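PDB 4Z8N: reticulocyte-binding protein 2a from Plasmodium vivax, which probably attaches to receptors on reticulocytes during parasite invasion, this piece being its elongated, mostly helical erythrocyte-binding domain. Local coordinates for residues 41-46 with 139-144; 132-137 with 252-257; 146-151 with 242-247; 161-166 with 231-236. All blocks are in the same frame, centred on the assembly; numbering follows the deposited sequence.

Contact 1 (41-46 with 139-144)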
loop_
_atom_site.group_PDB
_atom_site.type_symbol
_atom_site.label_atom_id
_atom_site.label_comp_id
_atom_site.label_asym_id
_atom_site.label_seq_id
_atom_site.Cartn_x
_atom_site.Cartn_y
_atom_site.Cartn_z
ATOM N N HIS A 41 -0.977 -25.078 -18.873
ATOM C CA HIS A 41 -0.330 -26.294 -18.401
ATOM C C HIS A 41 -1.359 -27.057 -17.591
ATOM O O HIS A 41 -1.482 -26.863 -16.383
ATOM C CB HIS A 41 0.912 -25.979 -17.575
ATOM C CG HIS A 41 1.920 -25.152 -18.307
ATOM N ND1 HIS A 41 2.598 -25.620 -19.413
ATOM C CD2 HIS A 41 2.361 -23.889 -18.102
ATOM C CE1 HIS A 41 3.414 -24.681 -19.855
ATOM N NE2 HIS A 41 3.291 -23.621 -19.076
ATOM N N TYR A 42 -2.096 -27.922 -18.277
ATOM C CA TYR A 42 -3.359 -28.443 -17.771
ATOM C C TYR A 42 -3.250 -29.125 -16.412
ATOM O O TYR A 42 -3.945 -28.731 -15.480
ATOM C CB TYR A 42 -3.965 -29.388 -18.807
ATOM C CG TYR A 42 -4.052 -28.744 -20.174
ATOM C CD1 TYR A 42 -4.710 -27.530 -20.345
ATOM C CD2 TYR A 42 -3.467 -29.334 -21.287
ATOM C CE1 TYR A 42 -4.790 -26.924 -21.585
ATOM C CE2 TYR A 42 -3.543 -28.736 -22.536
ATOM C CZ TYR A 42 -4.207 -27.530 -22.677
ATOM O OH TYR A 42 -4.288 -26.927 -23.912
ATOM N N GLU A 43 -2.367 -30.113 -16.284
ATOM C CA GLU A 43 -2.250 -30.849 -15.027
ATOM C C GLU A 43 -1.742 -29.960 -13.893
ATOM O O GLU A 43 -2.198 -30.075 -12.752
ATOM C CB GLU A 43 -1.336 -32.067 -15.181
ATOM C CG GLU A 43 -1.266 -32.913 -13.915
ATOM C CD GLU A 43 -0.361 -34.121 -14.053
ATOM O OE1 GLU A 43 0.361 -34.220 -15.067
ATOM O OE2 GLU A 43 -0.371 -34.974 -13.140
ATOM N N ALA A 44 -0.802 -29.074 -14.205
ATOM C CA ALA A 44 -0.283 -28.145 -13.210
ATOM C C ALA A 44 -1.386 -27.202 -12.738
ATOM O O ALA A 44 -1.445 -26.844 -11.562
ATOM C CB ALA A 44 0.891 -27.360 -13.773
ATOM N N LYS A 45 -2.267 -26.820 -13.657
ATOM C CA LYS A 45 -3.377 -25.925 -13.338
ATOM C C LYS A 45 -4.387 -26.578 -12.391
ATOM O O LYS A 45 -4.829 -25.947 -11.435
ATOM C CB LYS A 45 -4.084 -25.467 -14.619
ATOM C CG LYS A 45 -5.319 -24.594 -14.386
ATOM C CD LYS A 45 -4.944 -23.150 -14.076
ATOM C CE LYS A 45 -6.161 -22.226 -14.131
ATOM N NZ LYS A 45 -6.736 -21.927 -12.786
ATOM N N LYS A 46 -4.757 -27.832 -12.649
ATOM C CA LYS A 46 -5.744 -28.497 -11.800
ATOM C C LYS A 46 -5.166 -28.741 -10.409
ATOM O O LYS A 46 -5.861 -28.554 -9.405
ATOM C CB LYS A 46 -6.239 -29.820 -12.415
ATOM C CG LYS A 46 -5.309 -30.484 -13.402
ATOM C CD LYS A 46 -5.973 -31.635 -14.168
ATOM C CE LYS A 46 -6.956 -31.123 -15.220
ATOM N NZ LYS A 46 -7.353 -32.172 -16.208
ATOM N N SER A 139 4.450 -30.863 -12.720
ATOM C CA SER A 139 3.395 -31.437 -13.548
ATOM C C SER A 139 3.494 -30.960 -14.992
ATOM O O SER A 139 2.873 -31.536 -15.886
ATOM C CB SER A 139 2.018 -31.090 -12.979
ATOM O OG SER A 139 1.838 -31.662 -11.694
ATOM N N VAL A 140 4.264 -29.899 -15.214
ATOM C CA VAL A 140 4.560 -29.453 -16.569
ATOM C C VAL A 140 5.300 -30.572 -17.291
ATOM O O VAL A 140 6.417 -30.930 -16.919
ATOM C CB VAL A 140 5.397 -28.165 -16.582
ATOM C CG1 VAL A 140 5.727 -27.764 -18.010
ATOM C CG2 VAL A 140 4.650 -27.048 -15.872
ATOM N N LYS A 141 4.666 -31.117 -18.321
ATOM C CA LYS A 141 5.086 -32.387 -18.906
ATOM C C LYS A 141 6.467 -32.361 -19.564
ATOM O O LYS A 141 7.167 -33.375 -19.568
ATOM C CB LYS A 141 4.033 -32.856 -19.911
ATOM C CG LYS A 141 2.676 -33.109 -19.266
ATOM C CD LYS A 141 1.676 -33.704 -20.242
ATOM C CE LYS A 141 0.425 -34.170 -19.513
ATOM N NZ LYS A 141 -0.811 -33.954 -20.314
ATOM N N CYS A 142 6.864 -31.217 -20.113
ATOM C CA CYS A 142 8.209 -31.088 -20.668
ATOM C C CYS A 142 9.236 -31.101 -19.534
ATOM O O CYS A 142 8.941 -30.667 -18.423
ATOM C CB CYS A 142 8.338 -29.811 -21.502
ATOM S SG CYS A 142 8.412 -28.287 -20.536
ATOM N N THR A 143 10.437 -31.602 -19.811
ATOM C CA THR A 143 11.442 -31.799 -18.765
ATOM C C THR A 143 12.676 -30.913 -18.962
ATOM O O THR A 143 13.093 -30.201 -18.046
ATOM C CB THR A 143 11.879 -33.289 -18.693
ATOM O OG1 THR A 143 10.988 -34.008 -17.831
ATOM C CG2 THR A 143 13.294 -33.422 -18.142
ATOM N N ASP A 144 13.256 -30.963 -20.159
ATOM C CA ASP A 144 14.464 -30.210 -20.474
ATOM C C ASP A 144 14.137 -29.372 -21.712
ATOM O O ASP A 144 14.732 -28.324 -21.958
ATOM C CB ASP A 144 15.648 -31.177 -20.683
ATOM C CG ASP A 144 16.964 -30.482 -21.075
ATOM O OD1 ASP A 144 16.972 -29.402 -21.697
ATOM O OD2 ASP A 144 18.028 -31.032 -20.720
#
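V140 packs its two methyls against the imidazole of H41. The methyl CG2 of V140 sits over one face of the ring, displaced toward the rim, 4.1 Å from H41 CG. The other methyl reaches the ring nitrogen nearer the loop, with V140 CG1 4.0 Å from H41 ND1. CG2 also faces the first turn of helix 42-69, where it lies 4.3 Å from A44 CB.

Close packing round a small polar side chain forms the second group. S139 CB rests on the helix backbone, 3.7 Å from A44 N, and approaches A44 CB to 4.0 Å. E43 has CG anti to its backbone N (chi1 -176°) and then runs extended, which lays its aliphatic part beside the serine: E43 CG is 3.9 Å from S139 CB. S139 OG is hydrogen-bonded to I136 O and to N47 ND2.

Electrostatics add little that is direct. K141 NZ stays 5.4 Å from E43 OE1, so the opposite charges could attract only at long range.

H41, at the N-cap position, hydrogen-bonds through NE2 to the hydroxyl of Y253, a bond consistent with the turn of its ring. With no hydrogen bond between the two segments, the loop that follows helix 119-136 is held to the start of helix 42-69 by shape and van der Waals contact, while the polar atoms of H41 and S139 find their partners elsewhere.

Contact 2 (132-137 with 252-257)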
loop_
_atom_site.group_PDB
_atom_site.type_symbol
_atom_site.label_atom_id
_atom_site.label_comp_id
_atom_site.label_asym_id
_atom_site.label_seq_id
_atom_site.Cartn_x
_atom_site.Cartn_y
_atom_site.Cartn_z
ATOM N N LYS A 132 5.476 -25.038 -2.113
ATOM C CA LYS A 132 4.619 -26.084 -2.654
ATOM C C LYS A 132 4.359 -25.859 -4.141
ATOM O O LYS A 132 4.193 -26.813 -4.898
ATOM C CB LYS A 132 3.298 -26.146 -1.882
ATOM C CG LYS A 132 2.472 -27.391 -2.159
ATOM C CD LYS A 132 1.404 -27.593 -1.096
ATOM C CE LYS A 132 0.750 -28.960 -1.230
ATOM N NZ LYS A 132 -0.118 -29.280 -0.063
ATOM N N ILE A 133 4.333 -24.594 -4.550
ATOM C CA ILE A 133 4.124 -24.241 -5.951
ATOM C C ILE A 133 5.224 -24.822 -6.840
ATOM O O ILE A 133 4.952 -25.303 -7.941
ATOM C CB ILE A 133 4.062 -22.709 -6.144
ATOM C CG1 ILE A 133 2.915 -22.112 -5.325
ATOM C CG2 ILE A 133 3.886 -22.353 -7.614
ATOM C CD1 ILE A 133 2.702 -20.629 -5.554
ATOM N N TYR A 134 6.460 -24.786 -6.349
ATOM C CA TYR A 134 7.607 -25.302 -7.097
ATOM C C TYR A 134 7.434 -26.766 -7.493
ATOM O O TYR A 134 7.786 -27.160 -8.605
ATOM C CB TYR A 134 8.893 -25.143 -6.283
ATOM C CG TYR A 134 9.522 -23.770 -6.372
ATOM C CD1 TYR A 134 9.103 -22.735 -5.542
ATOM C CD2 TYR A 134 10.542 -23.510 -7.280
ATOM C CE1 TYR A 134 9.679 -21.481 -5.618
ATOM C CE2 TYR A 134 11.124 -22.259 -7.363
ATOM C CZ TYR A 134 10.688 -21.248 -6.529
ATOM O OH TYR A 134 11.260 -20.000 -6.606
ATOM N N SER A 135 6.897 -27.571 -6.581
ATOM C CA SER A 135 6.710 -28.994 -6.847
ATOM C C SER A 135 5.477 -29.241 -7.713
ATOM O O SER A 135 5.411 -30.230 -8.439
ATOM C CB SER A 135 6.598 -29.777 -5.536
ATOM O OG SER A 135 5.404 -29.453 -4.846
ATOM N N ILE A 136 4.505 -28.339 -7.632
ATOM C CA ILE A 136 3.295 -28.450 -8.440
ATOM C C ILE A 136 3.626 -28.269 -9.919
ATOM O O ILE A 136 3.040 -28.922 -10.785
ATOM C CB ILE A 136 2.232 -27.419 -8.005
ATOM C CG1 ILE A 136 1.714 -27.755 -6.606
ATOM C CG2 ILE A 136 1.068 -27.382 -8.985
ATOM C CD1 ILE A 136 0.615 -26.835 -6.132
ATOM N N LEU A 137 4.591 -27.400 -10.203
ATOM C CA LEU A 137 4.999 -27.142 -11.578
ATOM C C LEU A 137 5.877 -28.256 -12.146
ATOM O O LEU A 137 6.360 -28.155 -13.274
ATOM C CB LEU A 137 5.725 -25.798 -11.675
ATOM C CG LEU A 137 4.922 -24.693 -12.367
ATOM C CD1 LEU A 137 3.596 -24.466 -11.659
ATOM C CD2 LEU A 137 5.725 -23.402 -12.440
ATOM N N LEU A 252 11.568 -18.171 -14.425
ATOM C CA LEU A 252 11.080 -17.168 -15.365
ATOM C C LEU A 252 9.616 -16.850 -15.077
ATOM O O LEU A 252 9.219 -15.683 -15.044
ATOM C CB LEU A 252 11.250 -17.646 -16.811
ATOM C CG LEU A 252 12.616 -17.411 -17.460
ATOM C CD1 LEU A 252 12.618 -17.902 -18.898
ATOM C CD2 LEU A 252 12.994 -15.937 -17.399
ATOM N N TYR A 253 8.824 -17.897 -14.860
ATOM C CA TYR A 253 7.421 -17.742 -14.494
ATOM C C TYR A 253 7.279 -16.944 -13.201
ATOM O O TYR A 253 6.547 -15.957 -13.140
ATOM C CB TYR A 253 6.743 -19.105 -14.319
ATOM C CG TYR A 253 6.371 -19.834 -15.596
ATOM C CD1 TYR A 253 6.885 -19.446 -16.828
ATOM C CD2 TYR A 253 5.495 -20.914 -15.562
ATOM C CE1 TYR A 253 6.537 -20.121 -17.991
ATOM C CE2 TYR A 253 5.143 -21.593 -16.716
ATOM C CZ TYR A 253 5.665 -21.194 -17.927
ATOM O OH TYR A 253 5.310 -21.873 -19.071
ATOM N N PHE A 254 7.994 -17.384 -12.171
ATOM C CA PHE A 254 7.845 -16.831 -10.831
ATOM C C PHE A 254 8.351 -15.394 -10.739
ATOM O O PHE A 254 7.742 -14.561 -10.073
ATOM C CB PHE A 254 8.573 -17.710 -9.810
ATOM C CG PHE A 254 7.987 -19.092 -9.666
ATOM C CD1 PHE A 254 6.725 -19.385 -10.162
ATOM C CD2 PHE A 254 8.700 -20.096 -9.032
ATOM C CE1 PHE A 254 6.187 -20.654 -10.030
ATOM C CE2 PHE A 254 8.167 -21.367 -8.896
ATOM C CZ PHE A 254 6.910 -21.646 -9.397
ATOM N N ASP A 255 9.466 -15.109 -11.404
ATOM C CA ASP A 255 10.014 -13.756 -11.423
ATOM C C ASP A 255 9.048 -12.782 -12.089
ATOM O O ASP A 255 8.842 -11.672 -11.602
ATOM C CB ASP A 255 11.365 -13.731 -12.140
ATOM C CG ASP A 255 12.488 -14.307 -11.294
ATOM O OD1 ASP A 255 12.199 -14.852 -10.208
ATOM O OD2 ASP A 255 13.658 -14.223 -11.721
ATOM N N SER A 256 8.458 -13.209 -13.200
ATOM C CA SER A 256 7.508 -12.387 -13.943
ATOM C C SER A 256 6.281 -12.057 -13.111
ATOM O O SER A 256 5.876 -10.900 -13.014
ATOM C CB SER A 256 7.079 -13.096 -15.228
ATOM O OG SER A 256 8.190 -13.328 -16.069
ATOM N N ALA A 257 5.689 -13.088 -12.520
ATOM C CA ALA A 257 4.472 -12.928 -11.738
ATOM C C ALA A 257 4.728 -12.091 -10.491
ATOM O O ALA A 257 3.882 -11.296 -10.089
ATOM C CB ALA A 257 3.904 -14.287 -11.360
#
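I133 begins the contact by meeting F254 from helix 246-297. Its CG2 branch, anti to the backbone N, comes within 3.6 Å of F254 CZ and is nearly as close to CE1, as the two side chains lie alongside, pointing opposite ways. F31 and Y48 from the neighbouring helices 26-37 and 42-69 also touch I133, which is buried.

At Y134 the contact becomes aromatic. The phenol offers a face to the edge of F254 in a T-shaped stack, with ring centroids 4.6 Å apart and planes inclined at 75°. F254 CE2 is the atom that points in: it stands 3.3 Å above the plane, over the centre of the tyrosine ring. The neighbouring edge atom F254 CD2 lies 3.4 Å from Y134 CZ and also approaches the hydroxyl oxygen. With CG anti to the carbonyl carbon (chi1 -65°), the F254 side chain leaves its helix toward 132-137.

One turn on, L137 reaches out tip to tip with the same phenylalanine. Its CD2 methyl is 3.7 Å from F254 CE1 and also lies 4.0 Å from Y253 CD2, thus bridging two successive aromatic residues of helix 246-297. I38 touches L137 as well.

F254 thus touches two aliphatic residues and one ring, and Y30 is a further neighbour. No hydrogen bond crosses the contact; helices 119-136 and 246-297 are joined here by dispersion and by the weak electrostatic attraction of an aromatic C-H edge for a pi face.

Contact 3 (146-151 with 242-247)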
loop_
_atom_site.group_PDB
_atom_site.type_symbol
_atom_site.label_atom_id
_atom_site.label_comp_id
_atom_site.label_asym_id
_atom_site.label_seq_id
_atom_site.Cartn_x
_atom_site.Cartn_y
_atom_site.Cartn_z
ATOM N N CYS A 146 11.435 -27.610 -22.461
ATOM C CA CYS A 146 10.308 -26.697 -22.230
ATOM C C CYS A 146 10.287 -25.476 -23.154
ATOM O O CYS A 146 11.272 -24.745 -23.259
ATOM C CB CYS A 146 10.306 -26.226 -20.775
ATOM S SG CYS A 146 10.058 -27.543 -19.567
ATOM N N GLU A 147 9.150 -25.261 -23.813
ATOM C CA GLU A 147 8.978 -24.133 -24.724
ATOM C C GLU A 147 8.538 -22.886 -23.960
ATOM O O GLU A 147 7.868 -22.981 -22.932
ATOM C CB GLU A 147 7.964 -24.478 -25.817
ATOM C CG GLU A 147 8.075 -23.630 -27.075
ATOM C CD GLU A 147 7.225 -24.169 -28.213
ATOM O OE1 GLU A 147 6.417 -25.089 -27.969
ATOM O OE2 GLU A 147 7.367 -23.676 -29.352
ATOM N N THR A 148 8.910 -21.717 -24.474
ATOM C CA THR A 148 8.718 -20.466 -23.751
ATOM C C THR A 148 7.491 -19.675 -24.206
ATOM O O THR A 148 7.443 -18.455 -24.046
ATOM C CB THR A 148 9.959 -19.565 -23.888
ATOM O OG1 THR A 148 10.147 -19.215 -25.265
ATOM C CG2 THR A 148 11.198 -20.288 -23.381
ATOM N N ASP A 149 6.499 -20.369 -24.757
ATOM C CA ASP A 149 5.288 -19.718 -25.253
ATOM C C ASP A 149 4.532 -18.979 -24.151
ATOM O O ASP A 149 4.295 -17.776 -24.256
ATOM C CB ASP A 149 4.358 -20.740 -25.914
ATOM C CG ASP A 149 4.893 -21.245 -27.240
ATOM O OD1 ASP A 149 5.820 -20.614 -27.790
ATOM O OD2 ASP A 149 4.380 -22.272 -27.736
ATOM N N THR A 150 4.156 -19.705 -23.100
ATOM C CA THR A 150 3.372 -19.143 -22.003
ATOM C C THR A 150 4.092 -17.971 -21.343
ATOM O O THR A 150 3.470 -16.959 -21.009
ATOM C CB THR A 150 3.046 -20.217 -20.942
ATOM O OG1 THR A 150 2.036 -21.096 -21.450
ATOM C CG2 THR A 150 2.541 -19.583 -19.657
ATOM N N TYR A 151 5.404 -18.105 -21.173
ATOM C CA TYR A 151 6.206 -17.033 -20.598
ATOM C C TYR A 151 6.142 -15.773 -21.455
ATOM O O TYR A 151 5.987 -14.669 -20.933
ATOM C CB TYR A 151 7.661 -17.474 -20.425
ATOM C CG TYR A 151 8.585 -16.341 -20.032
ATOM C CD1 TYR A 151 8.612 -15.866 -18.727
ATOM C CD2 TYR A 151 9.422 -15.743 -20.965
ATOM C CE1 TYR A 151 9.448 -14.829 -18.364
ATOM C CE2 TYR A 151 10.262 -14.704 -20.609
ATOM C CZ TYR A 151 10.271 -14.252 -19.307
ATOM O OH TYR A 151 11.103 -13.219 -18.944
ATOM N N PRO A 242 14.259 -19.991 -27.499
ATOM C CA PRO A 242 12.954 -20.622 -27.728
ATOM C C PRO A 242 12.742 -21.848 -26.842
ATOM O O PRO A 242 11.600 -22.228 -26.576
ATOM C CB PRO A 242 13.012 -21.019 -29.207
ATOM C CG PRO A 242 14.010 -20.086 -29.810
ATOM C CD PRO A 242 15.040 -19.866 -28.743
ATOM N N GLN A 243 13.839 -22.454 -26.393
ATOM C CA GLN A 243 13.785 -23.629 -25.532
ATOM C C GLN A 243 14.630 -23.434 -24.272
ATOM O O GLN A 243 15.789 -23.030 -24.350
ATOM C CB GLN A 243 14.267 -24.869 -26.292
ATOM C CG GLN A 243 13.654 -25.052 -27.676
ATOM C CD GLN A 243 12.329 -25.789 -27.643
ATOM O OE1 GLN A 243 11.577 -25.703 -26.672
ATOM N NE2 GLN A 243 12.037 -26.526 -28.711
ATOM N N VAL A 244 14.040 -23.716 -23.113
ATOM C CA VAL A 244 14.766 -23.678 -21.845
ATOM C C VAL A 244 14.433 -24.919 -21.018
ATOM O O VAL A 244 13.398 -25.550 -21.234
ATOM C CB VAL A 244 14.434 -22.409 -21.015
ATOM C CG1 VAL A 244 14.789 -21.147 -21.785
ATOM C CG2 VAL A 244 12.968 -22.399 -20.610
ATOM N N PRO A 245 15.321 -25.291 -20.081
ATOM C CA PRO A 245 14.984 -26.376 -19.154
ATOM C C PRO A 245 13.902 -25.946 -18.165
ATOM O O PRO A 245 13.713 -24.746 -17.958
ATOM C CB PRO A 245 16.311 -26.657 -18.440
ATOM C CG PRO A 245 17.087 -25.388 -18.570
ATOM C CD PRO A 245 16.709 -24.826 -19.907
ATOM N N LEU A 246 13.211 -26.912 -17.566
ATOM C CA LEU A 246 12.079 -26.624 -16.688
ATOM C C LEU A 246 12.467 -25.804 -15.460
ATOM O O LEU A 246 11.738 -24.893 -15.065
ATOM C CB LEU A 246 11.408 -27.925 -16.241
ATOM C CG LEU A 246 10.225 -27.762 -15.282
ATOM C CD1 LEU A 246 9.139 -26.894 -15.904
ATOM C CD2 LEU A 246 9.664 -29.114 -14.873
ATOM N N SER A 247 13.605 -26.133 -14.857
ATOM C CA SER A 247 14.078 -25.425 -13.670
ATOM C C SER A 247 14.221 -23.934 -13.951
ATOM O O SER A 247 13.935 -23.095 -13.095
ATOM C CB SER A 247 15.411 -26.001 -13.195
ATOM O OG SER A 247 16.431 -25.776 -14.153
#
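Chi1 of C146 (-63°) sets SG anti to the carbonyl carbon, where it rests against L246, 3.6 Å from CB. At T148, chi1 of 63° leaves OG1 between the backbone N and the carbonyl carbon and turns the methyl CG2 to V244; T148 CG2 and V244 CG2 are 3.9 Å apart, and the two side chains cross at about a right angle.

Between these side chains the backbones run antiparallel and form a single beta bridge, with E147 and Q243 as the non-hydrogen-bonded pair. V244 N gives a straight bond to C146 O (3.0 Å, 170° at the hydrogen), whereas the bond from T148 N to P242 O is weak, at 3.5 Å. A CA-H...O contact from Q243 CA to C146 O, 3.6 Å long, adds to the bond from V244. In this largely helical domain the bridge ties together two connecting segments, one leading into helix 149-162 and the other into helix 246-297.

C146 is also covalently tethered, through its disulfide to C142 in the loop that follows helix 119-136. L246, on which the sulfur rests, touches V140 of that same loop.

Contact 4 (161-166 with 231-236)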
loop_
_atom_site.group_PDB
_atom_site.type_symbol
_atom_site.label_atom_id
_atom_site.label_comp_id
_atom_site.label_asym_id
_atom_site.label_seq_id
_atom_site.Cartn_x
_atom_site.Cartn_y
_atom_site.Cartn_z
ATOM N N ARG A 161 0.296 -3.885 -19.528
ATOM C CA ARG A 161 -0.397 -3.386 -18.348
ATOM C C ARG A 161 0.389 -2.302 -17.611
ATOM O O ARG A 161 -0.191 -1.312 -17.175
ATOM C CB ARG A 161 -0.719 -4.540 -17.396
ATOM C CG ARG A 161 -1.879 -5.398 -17.872
ATOM C CD ARG A 161 -2.111 -6.587 -16.961
ATOM N NE ARG A 161 -3.270 -7.368 -17.385
ATOM C CZ ARG A 161 -3.668 -8.493 -16.801
ATOM N NH1 ARG A 161 -2.999 -8.976 -15.761
ATOM N NH2 ARG A 161 -4.734 -9.135 -17.258
ATOM N N VAL A 162 1.702 -2.472 -17.483
ATOM C CA VAL A 162 2.505 -1.488 -16.763
ATOM C C VAL A 162 2.712 -0.219 -17.588
ATOM O O VAL A 162 3.045 0.831 -17.044
ATOM C CB VAL A 162 3.885 -2.051 -16.350
ATOM C CG1 VAL A 162 3.715 -3.253 -15.437
ATOM C CG2 VAL A 162 4.714 -2.403 -17.570
ATOM N N LYS A 163 2.503 -0.316 -18.897
ATOM C CA LYS A 163 2.632 0.840 -19.779
ATOM C C LYS A 163 1.366 1.687 -19.782
ATOM O O LYS A 163 1.358 2.797 -20.309
ATOM C CB LYS A 163 2.949 0.399 -21.210
ATOM C CG LYS A 163 4.353 -0.135 -21.418
ATOM C CD LYS A 163 4.567 -0.520 -22.875
ATOM C CE LYS A 163 5.980 -1.024 -23.113
ATOM N NZ LYS A 163 6.176 -1.490 -24.515
ATOM N N GLU A 164 0.296 1.159 -19.199
ATOM C CA GLU A 164 -0.993 1.839 -19.232
ATOM C C GLU A 164 -0.999 3.128 -18.412
ATOM O O GLU A 164 -1.723 4.067 -18.740
ATOM C CB GLU A 164 -2.100 0.903 -18.746
ATOM C CG GLU A 164 -2.564 -0.090 -19.802
ATOM C CD GLU A 164 -3.577 -1.079 -19.268
ATOM O OE1 GLU A 164 -3.724 -2.165 -19.867
ATOM O OE2 GLU A 164 -4.226 -0.773 -18.247
ATOM N N VAL A 165 -0.193 3.182 -17.357
ATOM C CA VAL A 165 -0.140 4.383 -16.528
ATOM C C VAL A 165 1.265 4.990 -16.492
ATOM O O VAL A 165 2.272 4.279 -16.517
ATOM C CB VAL A 165 -0.623 4.093 -15.082
ATOM C CG1 VAL A 165 0.387 3.249 -14.328
ATOM C CG2 VAL A 165 -0.898 5.393 -14.333
ATOM N N ASN A 166 1.324 6.317 -16.466
ATOM C CA ASN A 166 2.585 7.025 -16.299
ATOM C C ASN A 166 2.813 7.313 -14.821
ATOM O O ASN A 166 2.168 8.188 -14.245
ATOM C CB ASN A 166 2.590 8.322 -17.109
ATOM C CG ASN A 166 3.974 8.940 -17.219
ATOM O OD1 ASN A 166 4.879 8.612 -16.452
ATOM N ND2 ASN A 166 4.142 9.842 -18.178
ATOM N N ASN A 231 11.355 -3.693 -13.942
ATOM C CA ASN A 231 11.812 -5.074 -14.044
ATOM C C ASN A 231 11.019 -5.853 -15.087
ATOM O O ASN A 231 11.583 -6.666 -15.818
ATOM C CB ASN A 231 11.729 -5.773 -12.686
ATOM C CG ASN A 231 12.927 -5.471 -11.808
ATOM O OD1 ASN A 231 14.031 -5.947 -12.066
ATOM N ND2 ASN A 231 12.715 -4.675 -10.767
ATOM N N VAL A 232 9.714 -5.602 -15.153
ATOM C CA VAL A 232 8.876 -6.201 -16.187
ATOM C C VAL A 232 9.384 -5.777 -17.558
ATOM O O VAL A 232 9.557 -6.605 -18.452
ATOM C CB VAL A 232 7.391 -5.800 -16.035
ATOM C CG1 VAL A 232 6.623 -6.082 -17.318
ATOM C CG2 VAL A 232 6.755 -6.534 -14.865
ATOM N N LEU A 233 9.641 -4.481 -17.709
ATOM C CA LEU A 233 10.149 -3.941 -18.963
ATOM C C LEU A 233 11.547 -4.470 -19.271
ATOM O O LEU A 233 11.908 -4.647 -20.437
ATOM C CB LEU A 233 10.159 -2.412 -18.921
ATOM C CG LEU A 233 8.787 -1.740 -18.840
ATOM C CD1 LEU A 233 8.925 -0.225 -18.899
ATOM C CD2 LEU A 233 7.882 -2.245 -19.956
ATOM N N LYS A 234 12.331 -4.728 -18.228
ATOM C CA LYS A 234 13.678 -5.255 -18.420
ATOM C C LYS A 234 13.641 -6.685 -18.957
ATOM O O LYS A 234 14.455 -7.058 -19.801
ATOM C CB LYS A 234 14.482 -5.198 -17.118
ATOM C CG LYS A 234 15.738 -6.060 -17.152
ATOM C CD LYS A 234 16.819 -5.546 -16.221
ATOM C CE LYS A 234 18.199 -5.805 -16.813
ATOM N NZ LYS A 234 18.133 -6.147 -18.266
ATOM N N LEU A 235 12.686 -7.477 -18.476
ATOM C CA LEU A 235 12.537 -8.858 -18.925
ATOM C C LEU A 235 12.288 -8.933 -20.429
ATOM O O LEU A 235 12.704 -9.886 -21.090
ATOM C CB LEU A 235 11.398 -9.546 -18.171
ATOM C CG LEU A 235 11.646 -9.790 -16.682
ATOM C CD1 LEU A 235 10.454 -10.492 -16.048
ATOM C CD2 LEU A 235 12.925 -10.594 -16.476
ATOM N N GLN A 236 11.615 -7.919 -20.963
ATOM C CA GLN A 236 11.321 -7.861 -22.391
ATOM C C GLN A 236 12.588 -7.618 -23.210
ATOM O O GLN A 236 12.757 -8.189 -24.289
ATOM C CB GLN A 236 10.292 -6.765 -22.682
ATOM C CG GLN A 236 9.833 -6.718 -24.132
ATOM C CD GLN A 236 8.840 -5.604 -24.395
ATOM O OE1 GLN A 236 8.534 -4.809 -23.509
ATOM N NE2 GLN A 236 8.329 -5.543 -25.619
#
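Helix-helix packing in the bundle brings V162 of helix 149-162 against V232 and L233 of helix 199-237. Chi1 of V162 (-60°) puts CG1 anti to the carbonyl carbon, which leaves CG2 in the crowded position between backbone N and carbonyl carbon, and CG2 does the touching: V162 CG2 lies 4.0 Å from L233 CD2 and 4.2 Å from V232 CG1. The two valines reach toward each other tip to tip.

K163 flanks the apolar group. Its chain is extended beyond CG and crosses the leucine at a slant, so that K163 CE is 3.9 Å from L233 CD2. Farther out, NZ comes to 4.2 Å from Q236 OE1 without a hydrogen bond, the two side chains crossing at about a right angle.

Y263 of helix 246-297 also touches V162. Within the two helices, V159 packs on both V232 and Q236, and K229 donates a hydrogen bond from NZ to V162 O.

Buried valines meeting at the interface, with a leucine and the aliphatic part of a lysine at its exposed margin, are typical of packing between helices in an alpha-helical bundle.

How the contacts relate
Contacts 1, 2 and 3 lie together toward one end of the elongated domain, with centres 12 to 13 Å apart, whereas contact 4 is nearer the middle. Contact 2 is the most fully buried and wholly apolar or aromatic; the others are partly buried, with exposed residues at their margins. Helix 246-297 serves contacts 2 and 3, and helix 149-162 serves contacts 3 and 4. Only contact 3 has hydrogen bonds between its segments, where two extended connections meet backbone to backbone in a beta bridge. Y151, on segment 146-151, packs on S256 of contact 2 and L235 of contact 4, while contacts 1 and 3 alone share a covalent tie.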